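Local coordinates for phosphate-binding protein PstS 2 (Streptococcus pneumoniae, PDB 4H1X) that probably captures phosphate outside the cell membrane as the solute-binding lipoprotein of the PstSACB ABC transporter and hands it over for import, at residues F26-I32 with L250-S255; V61-A65 with V235-N240; I197-K201 with E217-L222. One frame throughout, in Å; residues are numbered along the deposited sequence. Where two conformers were deposited one is given.

Contact 1. Residues F26-I32 with L250-S255; sequences FTEITGI and LADVFS
Phe26 drives the edge of its ring into a face of the Phe254 ring, and this T-shaped pair forms the close-packed part of the contact. The ring centroids lie 4.7 Å apart with the planes at 67°, and Phe26 CE2 comes within 3.5 Å of Phe254 CG. Because Phe26 CG stands anti to the backbone N (chi1 -180°), the ring reaches across to the other helix. Leu250 comes in from the opposite direction, its CD2 4.1 Å from Phe26 CE1. That same methyl meets Thr30 CG2 at 3.8 Å, while Thr30 CG2 also lies over one face of the Phe26 ring. Beside the aromatic pair, Ile32 CD1 lies 3.5 Å from Phe254 CB. The contact is looser toward the partly exposed Thr30, Ala251 and Ser255, where Ala251 CB rests 3.6 Å from Thr30 O and no hydrogen bond crosses. Each hydroxyl turns back to a carbonyl four residues earlier in its own segment: Thr30 OG1 bonds Phe26 O, and Ser255 OG bonds Ala251 O. Gly31 ends the first helix in a Schellman motif, and Ile32, just beyond it, points toward the other helix. Segments 26-30 of helix 21-30 and 250-254 of helix 247-254 run at 135°, their axes 10.6 Å apart at closest approach; Phe26 and Leu250 both rest on Val234 of strand 223-236, and Phe26 also stacks with Tyr70 of strand 67-72.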
ATOM      1  N   PHE A  26      -3.912  -7.117   1.643  1.00 11.83           N
ATOM      2  CA  PHE A  26      -4.064  -8.372   0.911  1.00 12.14           C
ATOM      3  C   PHE A  26      -5.301  -9.144   1.367  1.00 15.61           C
ATOM      4  O   PHE A  26      -6.116  -9.526   0.537  1.00 14.81           O
ATOM      5  CB  PHE A  26      -2.809  -9.259   1.059  1.00 12.65           C
ATOM      6  CG  PHE A  26      -2.940 -10.560   0.298  1.00 13.49           C
ATOM      7  CD1 PHE A  26      -2.721 -10.608  -1.077  1.00 15.94           C
ATOM      8  CD2 PHE A  26      -3.302 -11.737   0.953  1.00 13.86           C
ATOM      9  CE1 PHE A  26      -2.841 -11.818  -1.785  1.00 16.24           C
ATOM     10  CE2 PHE A  26      -3.443 -12.940   0.243  1.00 16.81           C
ATOM     11  CZ  PHE A  26      -3.231 -12.968  -1.125  1.00 15.36           C
ATOM     12  N   THR A  27      -5.435  -9.380   2.674  1.00 14.28           N
ATOM     13  CA  THR A  27      -6.556 -10.150   3.202  1.00 14.36           C
ATOM     14  C   THR A  27      -7.893  -9.415   2.990  1.00 18.02           C
ATOM     15  O   THR A  27      -8.889 -10.075   2.719  1.00 18.02           O
ATOM     16  CB  THR A  27      -6.334 -10.529   4.669  1.00 17.24           C
ATOM     17  OG1 THR A  27      -6.214  -9.344   5.445  1.00 16.56           O
ATOM     18  CG2 THR A  27      -5.099 -11.449   4.866  1.00 16.33           C
ATOM     19  N   GLU A  28      -7.906  -8.070   3.070  1.00 14.96           N
ATOM     20  CA  GLU A  28      -9.138  -7.305   2.804  1.00 17.14           C
ATOM     21  C   GLU A  28      -9.546  -7.434   1.311  1.00 21.63           C
ATOM     22  O   GLU A  28     -10.691  -7.781   1.010  1.00 21.13           O
ATOM     23  CB  GLU A  28      -8.967  -5.825   3.193  1.00 18.92           C
ATOM     24  CG  GLU A  28     -10.183  -4.945   2.913  1.00 35.41           C
ATOM     25  CD  GLU A  28     -11.494  -5.384   3.542  1.00 64.74           C
ATOM     26  OE1 GLU A  28     -11.502  -5.707   4.754  1.00 55.61           O
ATOM     27  OE2 GLU A  28     -12.518  -5.390   2.820  1.00 63.43           O
ATOM     28  N   ILE A  29      -8.610  -7.139   0.396  1.00 18.15           N
ATOM     29  CA  ILE A  29      -8.871  -7.163  -1.049  1.00 18.13           C
ATOM     30  C   ILE A  29      -9.321  -8.563  -1.547  1.00 23.05           C
ATOM     31  O   ILE A  29     -10.261  -8.647  -2.345  1.00 23.26           O
ATOM     32  CB  ILE A  29      -7.647  -6.624  -1.863  1.00 20.69           C
ATOM     33  CG1 ILE A  29      -7.348  -5.142  -1.502  1.00 21.27           C
ATOM     34  CG2 ILE A  29      -7.895  -6.752  -3.386  1.00 20.91           C
ATOM     35  CD1 ILE A  29      -5.901  -4.681  -1.848  1.00 27.64           C
ATOM     36  N   THR A  30      -8.671  -9.645  -1.086  1.00 19.08           N
ATOM     37  CA  THR A  30      -9.027 -11.015  -1.500  1.00 19.53           C
ATOM     38  C   THR A  30     -10.301 -11.550  -0.791  1.00 23.81           C
ATOM     39  O   THR A  30     -10.818 -12.598  -1.184  1.00 23.31           O
ATOM     40  CB  THR A  30      -7.849 -11.978  -1.224  1.00 19.60           C
ATOM     41  OG1 THR A  30      -7.543 -11.905   0.163  1.00 21.07           O
ATOM     42  CG2 THR A  30      -6.621 -11.679  -2.081  1.00 16.06           C
ATOM     43  N   GLY A  31     -10.756 -10.863   0.258  1.00 21.18           N
ATOM     44  CA  GLY A  31     -11.929 -11.264   1.029  1.00 21.88           C
ATOM     45  C   GLY A  31     -11.674 -12.319   2.093  1.00 27.21           C
ATOM     46  O   GLY A  31     -12.626 -12.920   2.612  1.00 28.20           O
ATOM     47  N   ILE A  32     -10.373 -12.548   2.423  1.00 21.91           N
ATOM     48  CA  ILE A  32      -9.928 -13.503   3.441  0.50 21.39           C
ATOM     49  C   ILE A  32     -10.232 -12.909   4.819  1.00 24.22           C
ATOM     50  O   ILE A  32     -10.456 -13.657   5.765  1.00 22.45           O
ATOM     51  CB  ILE A  32      -8.418 -13.834   3.232  0.50 24.00           C
ATOM     52  CG1 ILE A  32      -8.237 -14.797   2.041  0.50 23.81           C
ATOM     53  CG2 ILE A  32      -7.740 -14.400   4.491  0.50 25.21           C
ATOM     54  CD1 ILE A  32      -6.873 -14.743   1.434  0.50 19.66           C
ATOM     55  N   LEU A 250      -6.929 -17.604  -5.696  1.00 14.14           N
ATOM     56  CA  LEU A 250      -6.044 -16.839  -4.823  1.00 14.31           C
ATOM     57  C   LEU A 250      -6.527 -16.889  -3.376  1.00 17.85           C
ATOM     58  O   LEU A 250      -5.742 -17.211  -2.475  1.00 17.42           O
ATOM     59  CB  LEU A 250      -5.918 -15.368  -5.289  1.00 14.00           C
ATOM     60  CG  LEU A 250      -4.864 -14.525  -4.554  1.00 17.40           C
ATOM     61  CD1 LEU A 250      -3.465 -15.190  -4.620  1.00 18.06           C
ATOM     62  CD2 LEU A 250      -4.822 -13.114  -5.112  1.00 14.90           C
ATOM     63  N   ALA A 251      -7.818 -16.591  -3.160  1.00 14.64           N
ATOM     64  CA  ALA A 251      -8.388 -16.622  -1.816  1.00 15.01           C
ATOM     65  C   ALA A 251      -8.386 -18.059  -1.259  1.00 18.17           C
ATOM     66  O   ALA A 251      -8.043 -18.247  -0.090  1.00 16.32           O
ATOM     67  CB  ALA A 251      -9.785 -16.040  -1.816  1.00 15.68           C
ATOM     68  N   ASP A 252      -8.673 -19.074  -2.121  1.00 15.71           N
ATOM     69  CA  ASP A 252      -8.642 -20.494  -1.750  1.00 15.97           C
ATOM     70  C   ASP A 252      -7.247 -20.916  -1.261  1.00 18.46           C
ATOM     71  O   ASP A 252      -7.132 -21.625  -0.257  1.00 18.04           O
ATOM     72  CB  ASP A 252      -9.056 -21.374  -2.929  1.00 18.30           C
ATOM     73  CG  ASP A 252     -10.549 -21.452  -3.184  1.00 32.62           C
ATOM     74  OD1 ASP A 252     -11.318 -20.773  -2.454  1.00 31.16           O
ATOM     75  OD2 ASP A 252     -10.954 -22.191  -4.122  1.00 39.09           O
ATOM     76  N   VAL A 253      -6.195 -20.467  -1.965  1.00 13.00           N
ATOM     77  CA  VAL A 253      -4.819 -20.804  -1.600  1.00 12.20           C
ATOM     78  C   VAL A 253      -4.442 -20.148  -0.250  1.00 15.88           C
ATOM     79  O   VAL A 253      -3.975 -20.853   0.657  1.00 15.84           O
ATOM     80  CB  VAL A 253      -3.820 -20.435  -2.741  1.00 15.14           C
ATOM     81  CG1 VAL A 253      -2.371 -20.541  -2.267  1.00 15.17           C
ATOM     82  CG2 VAL A 253      -4.034 -21.337  -3.973  1.00 15.12           C
ATOM     83  N   PHE A 254      -4.643 -18.827  -0.124  1.00 11.56           N
ATOM     84  CA  PHE A 254      -4.207 -18.121   1.083  1.00 11.45           C
ATOM     85  C   PHE A 254      -5.073 -18.433   2.315  1.00 17.00           C
ATOM     86  O   PHE A 254      -4.567 -18.278   3.426  1.00 16.23           O
ATOM     87  CB  PHE A 254      -4.045 -16.625   0.830  1.00 12.04           C
ATOM     88  CG  PHE A 254      -2.695 -16.344   0.200  1.00 11.66           C
ATOM     89  CD1 PHE A 254      -1.567 -16.132   0.995  1.00 12.23           C
ATOM     90  CD2 PHE A 254      -2.524 -16.407  -1.182  1.00 13.16           C
ATOM     91  CE1 PHE A 254      -0.311 -15.919   0.422  1.00 11.87           C
ATOM     92  CE2 PHE A 254      -1.263 -16.183  -1.754  1.00 14.25           C
ATOM     93  CZ  PHE A 254      -0.169 -15.915  -0.945  1.00 11.09           C
ATOM     94  N   SER A 255      -6.322 -18.937   2.130  1.00 16.41           N
ATOM     95  CA  SER A 255      -7.183 -19.377   3.241  1.00 16.94           C
ATOM     96  C   SER A 255      -6.975 -20.875   3.552  1.00 20.66           C
ATOM     97  O   SER A 255      -7.610 -21.402   4.469  1.00 21.98           O
ATOM     98  CB  SER A 255      -8.664 -19.126   2.930  1.00 19.30           C
ATOM     99  OG  SER A 255      -9.065 -19.967   1.853  1.00 25.11           O
TER

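Contact 2. Residues V61-A65 with V235-N240; sequences VQGNA and VVNNDN
The side-chain amide of Asn237 is the flat group that reaches the end of the helix: Val61 O lies close to its plane, at the ND2 edge, and Ala65 CA lies over one face, 3.7 Å from Asn237 CG. ND2 donates to Val61 O over 2.9 Å in a nearly straight bond (164°), which arrives in the carbonyl plane on a lone pair. Gln62 O is also 2.9 Å from Asn237 ND2. With CG anti to the backbone N (chi1 -169°), the amide extends toward the last helical turn, while its other end closes an Asx turn, OD1 accepting from Asp239 N at 2.9 Å. With ND2 donating and OD1 accepting, the orientation of the amide is probably fixed, since a flip would lose both bonds. A water bridges the two segments alongside, donating to Ala65 O and accepting from Asn237 N and Asn240 ND2. Deeper in, Val61 presses CG1 against the backbone of Val236 and sets CG2 4.1 Å from Val235 CG2, the two valines crossing at about a right angle. The contact thus fastens the C-terminal end of helix 54-63 to the type I turn 237-240 that follows strand 223-236, which is flanked by strands 67-72 and 81-85; Val61 and Val235 both touch Val80.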
ATOM      1  N   VAL A  61      10.236 -17.365  -0.646  1.00 11.23           N
ATOM      2  CA  VAL A  61       9.685 -17.843  -1.935  1.00 10.43           C
ATOM      3  C   VAL A  61      10.835 -18.317  -2.854  1.00 14.22           C
ATOM      4  O   VAL A  61      10.755 -19.406  -3.422  1.00 12.40           O
ATOM      5  CB  VAL A  61       8.811 -16.764  -2.607  1.00 12.23           C
ATOM      6  CG1 VAL A  61       8.438 -17.178  -4.027  1.00 12.17           C
ATOM      7  CG2 VAL A  61       7.559 -16.480  -1.771  1.00 11.78           C
ATOM      8  N   GLN A  62      11.924 -17.529  -2.951  1.00 15.11           N
ATOM      9  CA  GLN A  62      13.093 -17.951  -3.750  1.00 15.71           C
ATOM     10  C   GLN A  62      13.699 -19.266  -3.192  1.00 18.28           C
ATOM     11  O   GLN A  62      14.219 -20.069  -3.955  1.00 17.85           O
ATOM     12  CB  GLN A  62      14.171 -16.848  -3.771  1.00 16.91           C
ATOM     13  CG  GLN A  62      15.296 -17.139  -4.782  1.00 25.59           C
ATOM     14  CD  GLN A  62      16.441 -16.154  -4.763  1.00 45.68           C
ATOM     15  OE1 GLN A  62      16.478 -15.195  -3.982  1.00 34.15           O
ATOM     16  NE2 GLN A  62      17.410 -16.369  -5.645  1.00 46.91           N
ATOM     17  N   GLY A  63      13.646 -19.446  -1.870  1.00 15.71           N
ATOM     18  CA  GLY A  63      14.249 -20.587  -1.188  1.00 15.57           C
ATOM     19  C   GLY A  63      13.466 -21.885  -1.154  1.00 18.96           C
ATOM     20  O   GLY A  63      13.994 -22.929  -0.740  1.00 19.06           O
ATOM     21  N   ASN A  64      12.194 -21.843  -1.576  1.00 15.52           N
ATOM     22  CA  ASN A  64      11.346 -23.025  -1.518  1.00 15.43           C
ATOM     23  C   ASN A  64      10.497 -23.126  -2.788  1.00 17.08           C
ATOM     24  O   ASN A  64       9.670 -22.248  -3.032  1.00 14.87           O
ATOM     25  CB  ASN A  64      10.488 -22.958  -0.248  1.00 16.91           C
ATOM     26  CG  ASN A  64      11.330 -22.916   1.027  1.00 34.21           C
ATOM     27  OD1 ASN A  64      11.833 -23.952   1.514  1.00 21.83           O
ATOM     28  ND2 ASN A  64      11.639 -21.696   1.503  1.00 26.46           N
ATOM     29  N   ALA A  65      10.698 -24.206  -3.579  1.00 14.97           N
ATOM     30  CA  ALA A  65       9.996 -24.419  -4.857  1.00 14.54           C
ATOM     31  C   ALA A  65       8.457 -24.377  -4.752  1.00 17.46           C
ATOM     32  O   ALA A  65       7.802 -23.994  -5.728  1.00 15.42           O
ATOM     33  CB  ALA A  65      10.403 -25.746  -5.477  1.00 15.66           C
ATOM     34  N   VAL A 235       3.661 -13.821  -5.532  1.00  8.21           N
ATOM     35  CA  VAL A 235       4.886 -14.362  -6.087  1.00  7.58           C
ATOM     36  C   VAL A 235       5.082 -15.845  -5.735  1.00 11.41           C
ATOM     37  O   VAL A 235       4.748 -16.292  -4.632  1.00 11.66           O
ATOM     38  CB  VAL A 235       6.128 -13.519  -5.648  1.00 12.00           C
ATOM     39  CG1 VAL A 235       6.132 -12.141  -6.323  1.00 11.50           C
ATOM     40  CG2 VAL A 235       6.227 -13.368  -4.116  1.00 12.46           C
ATOM     41  N   VAL A 236       5.650 -16.571  -6.687  1.00  7.94           N
ATOM     42  CA  VAL A 236       5.986 -17.988  -6.595  1.00  8.72           C
ATOM     43  C   VAL A 236       7.467 -18.168  -6.964  1.00 13.62           C
ATOM     44  O   VAL A 236       8.110 -17.233  -7.444  1.00 13.76           O
ATOM     45  CB  VAL A 236       5.064 -18.876  -7.488  1.00 12.79           C
ATOM     46  CG1 VAL A 236       3.601 -18.773  -7.057  1.00 13.51           C
ATOM     47  CG2 VAL A 236       5.235 -18.550  -8.979  1.00 13.05           C
ATOM     48  N   ASN A 237       7.994 -19.370  -6.738  1.00 11.46           N
ATOM     49  CA  ASN A 237       9.368 -19.677  -7.087  1.00 11.81           C
ATOM     50  C   ASN A 237       9.488 -19.733  -8.611  1.00 15.24           C
ATOM     51  O   ASN A 237       8.524 -20.098  -9.281  1.00 14.75           O
ATOM     52  CB  ASN A 237       9.751 -21.012  -6.458  1.00 11.90           C
ATOM     53  CG  ASN A 237      11.222 -21.308  -6.544  1.00 22.99           C
ATOM     54  OD1 ASN A 237      11.720 -21.811  -7.547  1.00 19.03           O
ATOM     55  ND2 ASN A 237      11.938 -21.023  -5.475  1.00 15.57           N
ATOM     56  N   ASN A 238      10.634 -19.336  -9.156  1.00 14.10           N
ATOM     57  CA  ASN A 238      10.875 -19.385 -10.612  1.00 14.63           C
ATOM     58  C   ASN A 238      10.731 -20.811 -11.198  1.00 18.84           C
ATOM     59  O   ASN A 238      10.434 -20.951 -12.384  1.00 18.45           O
ATOM     60  CB  ASN A 238      12.256 -18.821 -10.932  1.00 16.91           C
ATOM     61  CG  ASN A 238      12.260 -17.333 -11.032  1.00 29.67           C
ATOM     62  OD1 ASN A 238      11.357 -16.731 -11.636  1.00 22.32           O
ATOM     63  ND2 ASN A 238      13.275 -16.710 -10.442  1.00 26.62           N
ATOM     64  N   ASP A 239      10.921 -21.856 -10.373  1.00 16.70           N
ATOM     65  CA  ASP A 239      10.761 -23.275 -10.749  1.00 16.47           C
ATOM     66  C   ASP A 239       9.289 -23.672 -10.985  1.00 20.71           C
ATOM     67  O   ASP A 239       9.018 -24.726 -11.592  1.00 19.24           O
ATOM     68  CB  ASP A 239      11.304 -24.171  -9.627  1.00 18.56           C
ATOM     69  CG  ASP A 239      12.813 -24.304  -9.539  1.00 32.54           C
ATOM     70  OD1 ASP A 239      13.519 -23.596 -10.287  1.00 32.85           O
ATOM     71  OD2 ASP A 239      13.284 -25.101  -8.703  1.00 41.87           O
ATOM     72  N   ASN A 240       8.350 -22.894 -10.393  1.00 17.61           N
ATOM     73  CA  ASN A 240       6.910 -23.149 -10.481  1.00 17.10           C
ATOM     74  C   ASN A 240       6.390 -22.866 -11.896  1.00 22.48           C
ATOM     75  O   ASN A 240       6.485 -21.729 -12.371  1.00 22.47           O
ATOM     76  CB  ASN A 240       6.148 -22.289  -9.456  1.00 15.66           C
ATOM     77  CG  ASN A 240       4.770 -22.818  -9.137  1.00 26.99           C
ATOM     78  OD1 ASN A 240       4.066 -23.354 -10.004  1.00 18.67           O
ATOM     79  ND2 ASN A 240       4.342 -22.658  -7.894  1.00 14.23           N
TER
HETATM   80  O   HOH W   1       6.309 -21.720  -5.935  1.00 13.49           O

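Contact 3. Residues I197-K201 with E217-L222; sequences ITAVK and EEGKSL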
ATOM      1  N   ILE A 197      -8.050  10.031   9.929  1.00  9.98           N
ATOM      2  CA  ILE A 197      -9.272  10.768   9.539  1.00  9.97           C
ATOM      3  C   ILE A 197      -9.796  11.564  10.751  1.00 13.62           C
ATOM      4  O   ILE A 197     -10.088  12.763  10.638  1.00 12.82           O
ATOM      5  CB  ILE A 197     -10.345   9.772   8.994  1.00 11.64           C
ATOM      6  CG1 ILE A 197      -9.883   9.184   7.657  1.00 11.72           C
ATOM      7  CG2 ILE A 197     -11.725  10.455   8.859  1.00 12.59           C
ATOM      8  CD1 ILE A 197     -10.581   7.900   7.253  1.00 16.50           C
ATOM      9  N   THR A 198      -9.917  10.890  11.910  1.00 12.53           N
ATOM     10  CA  THR A 198     -10.400  11.514  13.149  1.00 12.11           C
ATOM     11  C   THR A 198      -9.507  12.726  13.531  1.00 15.00           C
ATOM     12  O   THR A 198     -10.039  13.791  13.850  1.00 13.19           O
ATOM     13  CB  THR A 198     -10.476  10.473  14.250  1.00 15.63           C
ATOM     14  OG1 THR A 198     -11.469   9.505  13.886  1.00 15.63           O
ATOM     15  CG2 THR A 198     -10.823  11.074  15.615  1.00 17.92           C
ATOM     16  N   ALA A 199      -8.170  12.568  13.438  1.00 11.97           N
ATOM     17  CA  ALA A 199      -7.204  13.614  13.793  1.00 11.51           C
ATOM     18  C   ALA A 199      -7.405  14.838  12.915  1.00 13.94           C
ATOM     19  O   ALA A 199      -7.392  15.955  13.428  1.00 13.74           O
ATOM     20  CB  ALA A 199      -5.780  13.085  13.661  1.00 12.98           C
ATOM     21  N   VAL A 200      -7.685  14.635  11.613  1.00  9.61           N
ATOM     22  CA  VAL A 200      -7.899  15.769  10.705  1.00 10.57           C
ATOM     23  C   VAL A 200      -9.202  16.495  11.101  1.00 13.21           C
ATOM     24  O   VAL A 200      -9.204  17.712  11.234  1.00 14.01           O
ATOM     25  CB  VAL A 200      -7.906  15.340   9.212  1.00 12.76           C
ATOM     26  CG1 VAL A 200      -8.419  16.462   8.310  1.00 12.92           C
ATOM     27  CG2 VAL A 200      -6.520  14.899   8.759  1.00 12.40           C
ATOM     28  N   LYS A 201     -10.275  15.749  11.325  1.00 14.04           N
ATOM     29  CA  LYS A 201     -11.569  16.342  11.690  1.00 14.16           C
ATOM     30  C   LYS A 201     -11.502  17.066  13.045  1.00 19.69           C
ATOM     31  O   LYS A 201     -12.050  18.161  13.168  1.00 19.90           O
ATOM     32  CB  LYS A 201     -12.670  15.280  11.706  1.00 15.31           C
ATOM     33  CG  LYS A 201     -12.891  14.654  10.337  1.00 14.59           C
ATOM     34  CD  LYS A 201     -14.136  13.786  10.324  1.00 17.18           C
ATOM     35  CE  LYS A 201     -14.388  13.313   8.914  1.00 19.71           C
ATOM     36  NZ  LYS A 201     -15.715  12.663   8.792  1.00 19.09           N
ATOM     37  N   GLU A 217     -19.248   8.277   5.205  1.00 17.39           N
ATOM     38  CA  GLU A 217     -19.227   8.988   6.499  1.00 17.68           C
ATOM     39  C   GLU A 217     -17.843   9.632   6.753  1.00 18.97           C
ATOM     40  O   GLU A 217     -17.767  10.789   7.190  1.00 17.53           O
ATOM     41  CB  GLU A 217     -19.605   8.039   7.654  1.00 19.82           C
ATOM     42  CG  GLU A 217     -19.915   8.770   8.955  1.00 30.60           C
ATOM     43  CD  GLU A 217     -20.325   7.953  10.174  1.00 59.51           C
ATOM     44  OE1 GLU A 217     -20.792   6.801  10.014  1.00 50.59           O
ATOM     45  OE2 GLU A 217     -20.224   8.498  11.297  1.00 54.99           O
ATOM     46  N   GLU A 218     -16.760   8.882   6.498  1.00 14.07           N
ATOM     47  CA  GLU A 218     -15.396   9.404   6.705  1.00 13.05           C
ATOM     48  C   GLU A 218     -15.126  10.604   5.801  1.00 17.90           C
ATOM     49  O   GLU A 218     -14.546  11.580   6.259  1.00 18.54           O
ATOM     50  CB  GLU A 218     -14.339   8.319   6.434  1.00 13.61           C
ATOM     51  CG  GLU A 218     -14.283   7.229   7.490  1.00 19.03           C
ATOM     52  CD  GLU A 218     -13.495   6.000   7.083  1.00 24.38           C
ATOM     53  OE1 GLU A 218     -13.249   5.799   5.869  1.00 14.00           O
ATOM     54  OE2 GLU A 218     -13.079   5.253   7.997  1.00 19.62           O
ATOM     55  N   GLY A 219     -15.566  10.522   4.544  1.00 13.96           N
ATOM     56  CA  GLY A 219     -15.342  11.568   3.547  1.00 14.89           C
ATOM     57  C   GLY A 219     -16.038  12.896   3.803  1.00 17.99           C
ATOM     58  O   GLY A 219     -15.629  13.912   3.237  1.00 18.13           O
ATOM     59  N   LYS A 220     -17.090  12.913   4.656  1.00 14.60           N
ATOM     60  CA  LYS A 220     -17.849  14.132   4.960  1.00 15.51           C
ATOM     61  C   LYS A 220     -16.933  15.218   5.529  1.00 19.47           C
ATOM     62  O   LYS A 220     -16.211  14.963   6.489  1.00 18.22           O
ATOM     63  CB  LYS A 220     -19.010  13.835   5.929  1.00 18.27           C
ATOM     64  CG  LYS A 220     -20.176  14.806   5.783  1.00 38.05           C
ATOM     65  CD  LYS A 220     -21.323  14.455   6.728  1.00 51.07           C
ATOM     66  CE  LYS A 220     -22.403  15.513   6.729  1.00 65.95           C
ATOM     67  NZ  LYS A 220     -23.624  15.064   7.449  1.00 73.85           N
ATOM     68  N   SER A 221     -16.931  16.403   4.889  1.00 16.29           N
ATOM     69  CA  SER A 221     -16.141  17.601   5.246  1.00 16.16           C
ATOM     70  C   SER A 221     -14.671  17.485   4.814  1.00 19.12           C
ATOM     71  O   SER A 221     -13.914  18.415   5.062  1.00 19.69           O
ATOM     72  CB  SER A 221     -16.202  17.896   6.750  1.00 19.68           C
ATOM     73  OG  SER A 221     -15.350  17.043   7.507  1.00 26.45           O
ATOM     74  N   LEU A 222     -14.261  16.363   4.192  1.00 13.94           N
ATOM     75  CA  LEU A 222     -12.867  16.196   3.793  1.00 12.60           C
ATOM     76  C   LEU A 222     -12.666  16.123   2.301  1.00 15.85           C
ATOM     77  O   LEU A 222     -13.571  15.723   1.554  1.00 14.84           O
ATOM     78  CB  LEU A 222     -12.243  14.905   4.392  1.00 12.86           C
ATOM     79  CG  LEU A 222     -12.278  14.742   5.906  1.00 18.39           C
ATOM     80  CD1 LEU A 222     -11.497  13.501   6.328  1.00 18.05           C
ATOM     81  CD2 LEU A 222     -11.763  15.977   6.609  1.00 22.23           C
TER
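Lys201 stretches its extended side chain from the helix to the turn opposite, crossing Leu222 at about a right angle. The aliphatic part of the lysine runs over the leucine, with CE 3.9 Å from Leu222 CD1, and delivers NZ into a group of backbone carbonyls. There NZ donates to Glu218 O at 3.0 Å, from above the carbonyl plane (45° out of it) and not along a lone pair; weak bonds to Glu217 O and Lys220 O accompany it. These carbonyls, from the weakly bonded helix about 217-219 and the turn after it, would be expected to stabilise the ammonium charge. Ile197 meets Glu218 at about a right angle too, its CD1 sitting over a face of the Glu218 carboxylate, 3.5 Å from CD. The carboxylate is held from beyond the two segments, OE1 forming a salt bridge with Arg212 and accepting from Thr215 N. Leu222, with CG anti to its carbonyl carbon (chi1 -56°), points its two methyls at the helix: CD1 sits 4.0 Å from Ile197 CG2 and CD2 sits 3.8 Å from Val200 CG1, each side chain approaching at a slant. Val200 and Leu222 also share Val109 of strand 103-110. A type II turn, Gly219 to Leu222, carries the chain from helix 216-219 into strand 223-236, so the arrangement is a helix-to-turn packing against strand 103-110 in one alpha/beta lobe of a periplasmic-binding-protein fold.

Overall arrangement
The contacts are nested along the chain: contact 3 (197-201 with 217-222) lies inside the loop closed by contact 2 (61-65 with 235-240), which lies inside that closed by contact 1. Contacts 1 and 2 have centres about 19 Å apart and both join early helices to late parts of the chain. Contact 3 lies about 29 Å from contact 1 and about 43 Å from contact 2, centre to centre, contacts 2 and 3 being on opposite sides of the chain's centre. The long strand 223-236 starts just after contact 3, touches contact 1 through Val234 near its end and leads into contact 2. This fits the two-lobed architecture of solute-binding proteins, whose chain crosses between lobes.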